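Local coordinates for protein acetyltransferase PA1377 (Pseudomonas aeruginosa, PDB 2VI7) that probably transfers acetyl groups to an amine substrate, as an N-acetyltransferase of the GNAT (GCN5-related) family, at residues E124-T129 with G147-Y152; R32-M37 with G92-W97; R105-L110 with F141-E146. All blocks are in the same frame, centred on the assembly; numbering follows the deposited sequence.

From the N terminus, contact 2 comes first: the loop at 32-37 meets the end of strand 86-95, closing a chain loop of 54 residues before the others open. Contacts 3 and 1 then cross, since helix 102-117 and strand 122-128 both start their contacts before F141-E146 and G147-Y152, in that order along the chain, complete them. Contact 3 packs the crossover helix against the end of helix 132-140, while contact 1 brings together two strands that both pair with strand 158-168. The three meet at their borders: Y128 OH hydrogen-bonds V34 O, L125 packs on F143, and V93 packs on L106. All three reach the second subunit, contact 3 through E146 alone.

Contact 1: residues E124-T129 with G147-Y152; sequences ELTVYT and GEMRDY
The methyl of T126 is the tight spot: its CG2 meets the terminal CE of M149 at 3.6 Å and lies 3.9 Å from OH of Y152. With OG1 at chi1 57° between the backbone N and the carbonyl carbon, that methyl is turned beside the backbone N, where both partners reach it. M149 gets there by bending at chi3 (-97°), which swings CE across the threonine at about a right angle. The Y152 side chain crosses T126 just as steeply, its CE2 4.2 Å from T126 OG1. Strands 122-128 and 144-152 do not pair with each other; each lies antiparallel to strand 158-168, so the CA atoms of T126 and M149 stay 9.0 Å apart and only side chains span the distance. This is the C-terminal part of the GNAT sheet, and here it is also dimer interface: M149 packs on R122 of the second subunit, and Y152 forms a cation-pi contact with R83 of that subunit. Where two partners close on T126, T129 has a single one, on the looser side of the contact: its CG2 lies 3.8 Å from OE1 of E148, a partly exposed side chain stretched out beyond CG.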
# COMPACT_ATOMS: atom_id res chain seq x y z
N GLU A 124 -3.20 7.57 -6.95
CA GLU A 124 -2.58 6.32 -7.36
C GLU A 124 -3.55 5.17 -7.59
O GLU A 124 -4.60 5.08 -6.96
CB GLU A 124 -1.56 5.91 -6.30
CG GLU A 124 -0.82 7.10 -5.71
CD GLU A 124 -0.15 6.79 -4.39
OE1 GLU A 124 -0.75 6.04 -3.59
OE2 GLU A 124 0.96 7.31 -4.13
N LEU A 125 -3.18 4.27 -8.50
CA LEU A 125 -4.00 3.11 -8.81
C LEU A 125 -3.15 2.02 -9.43
O LEU A 125 -2.00 2.25 -9.80
CB LEU A 125 -5.13 3.49 -9.79
CG LEU A 125 -4.81 3.81 -11.26
CD1 LEU A 125 -4.38 2.57 -12.01
CD2 LEU A 125 -6.05 4.39 -11.92
N THR A 126 -3.70 0.82 -9.52
CA THR A 126 -3.00 -0.30 -10.14
C THR A 126 -4.07 -0.90 -11.03
O THR A 126 -5.25 -0.83 -10.71
CB THR A 126 -2.51 -1.37 -9.11
OG1 THR A 126 -3.62 -1.85 -8.35
CG2 THR A 126 -1.45 -0.80 -8.19
N VAL A 127 -3.65 -1.46 -12.15
CA VAL A 127 -4.59 -2.07 -13.09
C VAL A 127 -3.87 -3.23 -13.78
O VAL A 127 -2.67 -3.16 -14.06
CB VAL A 127 -5.10 -1.00 -14.14
CG1 VAL A 127 -3.95 -0.27 -14.77
CG2 VAL A 127 -5.86 -1.65 -15.25
N TYR A 128 -4.60 -4.31 -14.02
CA TYR A 128 -4.00 -5.47 -14.68
C TYR A 128 -3.48 -5.10 -16.06
O TYR A 128 -4.19 -4.47 -16.83
CB TYR A 128 -5.03 -6.58 -14.76
CG TYR A 128 -5.36 -7.12 -13.38
CD1 TYR A 128 -6.67 -7.20 -12.93
CD2 TYR A 128 -4.34 -7.54 -12.52
CE1 TYR A 128 -6.97 -7.69 -11.64
CE2 TYR A 128 -4.62 -8.01 -11.23
CZ TYR A 128 -5.94 -8.09 -10.80
OH TYR A 128 -6.23 -8.56 -9.54
N THR A 129 -2.25 -5.49 -16.37
CA THR A 129 -1.62 -5.15 -17.66
C THR A 129 -2.39 -5.49 -18.93
O THR A 129 -2.16 -4.87 -19.98
CB THR A 129 -0.21 -5.76 -17.80
OG1 THR A 129 -0.31 -7.19 -17.75
CG2 THR A 129 0.70 -5.27 -16.71
N GLY A 147 5.01 2.16 -13.38
CA GLY A 147 5.74 0.93 -13.21
C GLY A 147 4.90 -0.28 -13.53
O GLY A 147 3.69 -0.17 -13.66
N GLU A 148 5.57 -1.42 -13.67
CA GLU A 148 4.92 -2.69 -13.96
C GLU A 148 5.35 -3.67 -12.88
O GLU A 148 6.54 -3.95 -12.71
CB GLU A 148 5.35 -3.20 -15.34
CG GLU A 148 4.69 -4.50 -15.74
CD GLU A 148 4.85 -4.81 -17.22
OE1 GLU A 148 4.28 -5.82 -17.69
OE2 GLU A 148 5.56 -4.04 -17.91
N MET A 149 4.37 -4.18 -12.14
CA MET A 149 4.62 -5.09 -11.04
C MET A 149 4.26 -6.54 -11.35
O MET A 149 3.10 -6.89 -11.52
CB MET A 149 3.87 -4.57 -9.82
CG MET A 149 3.93 -3.06 -9.76
SD MET A 149 3.70 -2.37 -8.13
CE MET A 149 1.98 -1.97 -8.18
N ARG A 150 5.29 -7.38 -11.41
CA ARG A 150 5.18 -8.80 -11.74
C ARG A 150 4.61 -9.71 -10.67
O ARG A 150 5.05 -9.67 -9.52
CB ARG A 150 6.55 -9.31 -12.14
CG ARG A 150 7.25 -8.47 -13.20
CD ARG A 150 6.74 -8.77 -14.61
NE ARG A 150 7.02 -7.68 -15.56
N ASP A 151 3.66 -10.55 -11.05
CA ASP A 151 3.02 -11.48 -10.12
C ASP A 151 2.50 -10.71 -8.92
O ASP A 151 2.68 -11.10 -7.77
CB ASP A 151 4.03 -12.53 -9.67
CG ASP A 151 4.54 -13.39 -10.81
OD1 ASP A 151 4.00 -13.28 -11.94
OD2 ASP A 151 5.48 -14.18 -10.58
N TYR A 152 1.84 -9.60 -9.21
CA TYR A 152 1.29 -8.74 -8.20
C TYR A 152 0.11 -9.37 -7.44
O TYR A 152 0.02 -9.25 -6.22
CB TYR A 152 0.82 -7.45 -8.86
CG TYR A 152 0.34 -6.40 -7.90
CD1 TYR A 152 1.24 -5.65 -7.14
CD2 TYR A 152 -1.02 -6.13 -7.76
CE1 TYR A 152 0.80 -4.65 -6.28
CE2 TYR A 152 -1.47 -5.13 -6.90
CZ TYR A 152 -0.56 -4.40 -6.16
OH TYR A 152 -1.01 -3.40 -5.33

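Contact 2: residues R32-M37 with G92-W97; sequences RQVLQM and GVAVAW
V93 O accepts a hydrogen from a water at 2.8 Å, and the same water reaches across to Q33 O with a second, weak bond of 3.4 Å. It joins two backbone carbonyls, both acceptors, that need a donor between them, and it holds the strand side more firmly than the loop side. Beside this bridge the direct touch is apolar and loose: CG1 of V34 lies 4.3 Å from CB of A94. V34 holds that methyl out toward the strand by turning CG1 anti to its own carbonyl carbon (chi1 -72°). In the GNAT fold the strand equivalent to 86-95 splays from its parallel neighbour, here 122-128; as in GNAT relatives, this end probably borders the cofactor cleft. V93 N is hydrogen-bonded to Y138 OH. A bound azide sits about 4 Å from the V93 side chain, and a glycerol about 3 Å from that of V34, with L35 N donating to it; both probably came from the crystallisation liquor, though such molecules often mark pockets. Y25, from helix 18-25, packs on A94, while R82 of the second subunit hydrogen-bonds the loop at R32 O and Q36 O.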
# COMPACT_ATOMS: atom_id res chain seq x y z
N ARG A 32 -12.94 -10.30 -10.64
CA ARG A 32 -11.63 -10.69 -11.15
C ARG A 32 -10.76 -9.56 -11.65
O ARG A 32 -9.54 -9.72 -11.70
CB ARG A 32 -11.76 -11.77 -12.22
CG ARG A 32 -12.35 -11.31 -13.52
CD ARG A 32 -12.46 -12.45 -14.52
NE ARG A 32 -11.19 -12.78 -15.16
CZ ARG A 32 -10.57 -12.00 -16.05
NH1 ARG A 32 -11.10 -10.83 -16.40
NH2 ARG A 32 -9.43 -12.40 -16.62
N GLN A 33 -11.35 -8.43 -12.00
CA GLN A 33 -10.56 -7.30 -12.50
C GLN A 33 -10.10 -6.34 -11.39
O GLN A 33 -9.47 -5.30 -11.67
CB GLN A 33 -11.32 -6.56 -13.60
CG GLN A 33 -11.56 -7.41 -14.85
CD GLN A 33 -10.27 -7.74 -15.63
OE1 GLN A 33 -9.23 -8.03 -15.05
NE2 GLN A 33 -10.37 -7.71 -16.95
N VAL A 34 -10.41 -6.69 -10.15
CA VAL A 34 -10.00 -5.94 -8.97
C VAL A 34 -9.35 -6.97 -8.03
O VAL A 34 -8.78 -7.96 -8.51
CB VAL A 34 -11.21 -5.20 -8.28
CG1 VAL A 34 -11.65 -4.02 -9.14
CG2 VAL A 34 -12.38 -6.13 -8.08
N LEU A 35 -9.42 -6.76 -6.72
CA LEU A 35 -8.81 -7.72 -5.79
C LEU A 35 -9.82 -8.33 -4.83
O LEU A 35 -9.45 -9.01 -3.87
CB LEU A 35 -7.69 -7.05 -4.99
CG LEU A 35 -6.37 -6.73 -5.72
CD1 LEU A 35 -5.47 -5.85 -4.86
CD2 LEU A 35 -5.70 -8.04 -6.05
N GLN A 36 -11.10 -8.10 -5.10
CA GLN A 36 -12.20 -8.62 -4.29
C GLN A 36 -12.38 -10.13 -4.45
O GLN A 36 -11.94 -10.73 -5.44
CB GLN A 36 -13.52 -7.95 -4.68
CG GLN A 36 -13.60 -6.46 -4.46
CD GLN A 36 -13.60 -6.09 -3.00
OE1 GLN A 36 -14.20 -6.78 -2.17
NE2 GLN A 36 -12.94 -4.99 -2.68
N MET A 37 -13.04 -10.73 -3.47
CA MET A 37 -13.33 -12.16 -3.46
C MET A 37 -14.83 -12.35 -3.69
O MET A 37 -15.63 -11.53 -3.23
CB MET A 37 -12.92 -12.78 -2.12
CG MET A 37 -11.42 -12.96 -1.91
SD MET A 37 -10.71 -14.20 -3.03
CE MET A 37 -10.91 -15.68 -2.06
N GLY A 92 -8.87 0.46 -8.83
CA GLY A 92 -9.74 1.33 -9.58
C GLY A 92 -11.24 1.10 -9.52
O GLY A 92 -11.83 0.76 -8.50
N VAL A 93 -11.84 1.31 -10.69
CA VAL A 93 -13.26 1.22 -10.92
C VAL A 93 -13.80 -0.22 -11.11
O VAL A 93 -13.28 -0.98 -11.93
CB VAL A 93 -13.57 2.14 -12.14
CG1 VAL A 93 -14.04 1.35 -13.31
CG2 VAL A 93 -14.54 3.20 -11.78
N ALA A 94 -14.81 -0.59 -10.32
CA ALA A 94 -15.44 -1.92 -10.39
C ALA A 94 -16.78 -1.75 -11.09
O ALA A 94 -17.74 -1.30 -10.48
CB ALA A 94 -15.65 -2.47 -9.00
N VAL A 95 -16.84 -2.14 -12.37
CA VAL A 95 -18.07 -1.96 -13.14
C VAL A 95 -18.69 -3.22 -13.74
O VAL A 95 -18.00 -4.09 -14.29
CB VAL A 95 -17.83 -0.95 -14.28
CG1 VAL A 95 -19.13 -0.66 -15.00
CG2 VAL A 95 -17.26 0.33 -13.71
N ALA A 96 -20.02 -3.29 -13.63
CA ALA A 96 -20.80 -4.41 -14.16
C ALA A 96 -20.87 -4.26 -15.67
O ALA A 96 -20.50 -5.18 -16.42
CB ALA A 96 -22.21 -4.39 -13.58
N TRP A 97 -21.33 -3.09 -16.11
CA TRP A 97 -21.46 -2.78 -17.54
C TRP A 97 -20.20 -2.12 -18.09
O TRP A 97 -19.91 -0.95 -17.79
CB TRP A 97 -22.65 -1.85 -17.79
CG TRP A 97 -23.92 -2.31 -17.17
CD1 TRP A 97 -24.22 -3.59 -16.77
CD2 TRP A 97 -25.09 -1.52 -16.92
NE1 TRP A 97 -25.51 -3.65 -16.29
CE2 TRP A 97 -26.06 -2.39 -16.37
CE3 TRP A 97 -25.41 -0.17 -17.11
CZ2 TRP A 97 -27.35 -1.95 -16.01
CZ3 TRP A 97 -26.68 0.28 -16.75
CH2 TRP A 97 -27.63 -0.62 -16.20
O HOH W 1 -11.49 -2.83 -12.97

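Contact 3: residues R105-L110 with F141-E146. With SO4 (sulfate ion), chain E.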
# COMPACT_ATOMS: atom_id res chain seq x y z
N ARG A 105 -17.94 7.79 -15.24
CA ARG A 105 -18.83 8.52 -14.35
C ARG A 105 -18.25 8.52 -12.94
O ARG A 105 -18.07 9.57 -12.31
CB ARG A 105 -20.20 7.85 -14.36
CG ARG A 105 -21.32 8.66 -13.73
CD ARG A 105 -21.94 9.63 -14.72
NE ARG A 105 -23.18 10.21 -14.20
CZ ARG A 105 -23.24 11.08 -13.18
NH1 ARG A 105 -24.41 11.55 -12.78
NH2 ARG A 105 -22.12 11.49 -12.58
N LEU A 106 -17.98 7.31 -12.45
CA LEU A 106 -17.43 7.12 -11.11
C LEU A 106 -16.06 7.78 -10.94
O LEU A 106 -15.85 8.52 -9.97
CB LEU A 106 -17.29 5.61 -10.82
CG LEU A 106 -18.53 4.80 -10.41
CD1 LEU A 106 -18.22 3.31 -10.52
CD2 LEU A 106 -18.95 5.16 -8.99
N LEU A 107 -15.14 7.52 -11.87
CA LEU A 107 -13.79 8.06 -11.79
C LEU A 107 -13.74 9.58 -11.89
O LEU A 107 -13.07 10.24 -11.10
CB LEU A 107 -12.89 7.42 -12.87
CG LEU A 107 -11.40 7.79 -12.82
CD1 LEU A 107 -10.85 7.49 -11.42
CD2 LEU A 107 -10.63 7.03 -13.89
N GLY A 108 -14.45 10.13 -12.87
CA GLY A 108 -14.47 11.56 -13.04
C GLY A 108 -14.91 12.25 -11.76
O GLY A 108 -14.37 13.29 -11.39
N GLU A 109 -15.87 11.65 -11.07
CA GLU A 109 -16.39 12.21 -9.84
C GLU A 109 -15.44 12.08 -8.66
O GLU A 109 -15.38 12.97 -7.81
CB GLU A 109 -17.73 11.56 -9.50
CG GLU A 109 -18.52 12.29 -8.42
CD GLU A 109 -19.38 13.41 -8.99
OE1 GLU A 109 -19.23 13.73 -10.19
OE2 GLU A 109 -20.20 13.96 -8.22
N LEU A 110 -14.69 10.98 -8.57
CA LEU A 110 -13.73 10.80 -7.49
C LEU A 110 -12.60 11.81 -7.66
O LEU A 110 -12.05 12.32 -6.68
CB LEU A 110 -13.14 9.39 -7.49
CG LEU A 110 -13.98 8.18 -7.10
CD1 LEU A 110 -13.10 6.95 -7.14
CD2 LEU A 110 -14.54 8.35 -5.71
N PHE A 141 -8.19 10.04 -18.09
CA PHE A 141 -8.22 10.96 -16.95
C PHE A 141 -6.87 11.46 -16.44
O PHE A 141 -6.79 11.96 -15.33
CB PHE A 141 -9.00 10.34 -15.78
CG PHE A 141 -10.51 10.38 -15.96
CD1 PHE A 141 -11.18 9.33 -16.60
CD2 PHE A 141 -11.25 11.49 -15.54
CE1 PHE A 141 -12.56 9.40 -16.83
CE2 PHE A 141 -12.64 11.56 -15.77
CZ PHE A 141 -13.29 10.52 -16.41
N GLY A 142 -5.83 11.33 -17.26
CA GLY A 142 -4.52 11.81 -16.88
C GLY A 142 -3.57 10.87 -16.15
O GLY A 142 -2.48 11.30 -15.77
N PHE A 143 -3.97 9.62 -15.93
CA PHE A 143 -3.07 8.70 -15.24
C PHE A 143 -1.98 8.23 -16.20
O PHE A 143 -2.24 7.96 -17.37
CB PHE A 143 -3.80 7.47 -14.70
CG PHE A 143 -4.66 7.74 -13.50
CD1 PHE A 143 -5.94 8.28 -13.65
CD2 PHE A 143 -4.19 7.45 -12.22
CE1 PHE A 143 -6.74 8.52 -12.54
CE2 PHE A 143 -4.99 7.69 -11.10
CZ PHE A 143 -6.28 8.23 -11.26
N GLU A 144 -0.77 8.13 -15.69
CA GLU A 144 0.33 7.67 -16.50
C GLU A 144 0.93 6.48 -15.80
O GLU A 144 0.91 6.40 -14.57
CB GLU A 144 1.39 8.75 -16.63
CG GLU A 144 0.97 9.97 -17.40
CD GLU A 144 2.09 11.00 -17.47
OE1 GLU A 144 3.14 10.71 -18.08
OE2 GLU A 144 1.91 12.09 -16.88
N THR A 145 1.46 5.54 -16.58
CA THR A 145 2.08 4.35 -16.03
C THR A 145 3.40 4.72 -15.38
O THR A 145 4.25 5.37 -16.00
CB THR A 145 2.34 3.30 -17.13
OG1 THR A 145 1.09 2.87 -17.68
CG2 THR A 145 3.09 2.10 -16.55
N GLU A 146 3.58 4.30 -14.13
CA GLU A 146 4.79 4.58 -13.39
C GLU A 146 5.63 3.32 -13.20
O GLU A 146 6.81 3.40 -12.90
CB GLU A 146 4.45 5.18 -12.03
CG GLU A 146 4.11 6.65 -12.09
CD GLU A 146 4.03 7.28 -10.72
OE1 GLU A 146 4.20 8.52 -10.62
OE2 GLU A 146 3.77 6.55 -9.74
S SO4 E . 1.29 5.70 -20.24
O1 SO4 E . 0.32 4.83 -19.55
O2 SO4 E . 2.07 6.47 -19.26
O3 SO4 E . 2.22 4.87 -21.05
O4 SO4 E . 0.52 6.62 -21.09
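Helix 102-117 is the connection of a beta-alpha-beta crossover, running between the parallel strands 86-95 and 122-128 of the GNAT fold, and here it packs against the chain just where helix 132-140 ends. That end is a Schellman motif with G142, at positive phi, as its C-prime residue: F143 N reaches back to Y138 O and G142 N to R139 O. The turn sets F141 against the crossover helix. L107 lies over one face of the F141 ring, its CG 4.1 Å above the plane and offset toward the rim, while CD2 is the leucine atom nearest the ring, 3.6 Å from F141 CD1. Leucine and phenylalanine run antiparallel alongside one another. With CG of L107 anti to the backbone N (chi1 -174°), CD2 can also reach F143, 4.4 Å from CE1. Toward CE2 the F141 ring meets the backbone of G108: CE2 comes 3.3 Å from G108 CA, a close fit against a residue with no side chain. L111 of the same helix packs on both phenylalanines.

Past F143 the chain becomes polar. A sulfate, probably from the crystallisation liquor, is held by T145 OG1 to its O1 at 2.8 Å and by T145 N to its O2 at 2.9 Å, with a weaker bond from that N to O1; R139 NE also binds it. The helix packing thus rests on apolar contacts alone, without a hydrogen bond between the segments, whereas the anion is gripped by one residue's backbone and hydroxyl together with an arginine whose positive charge would help offset its own.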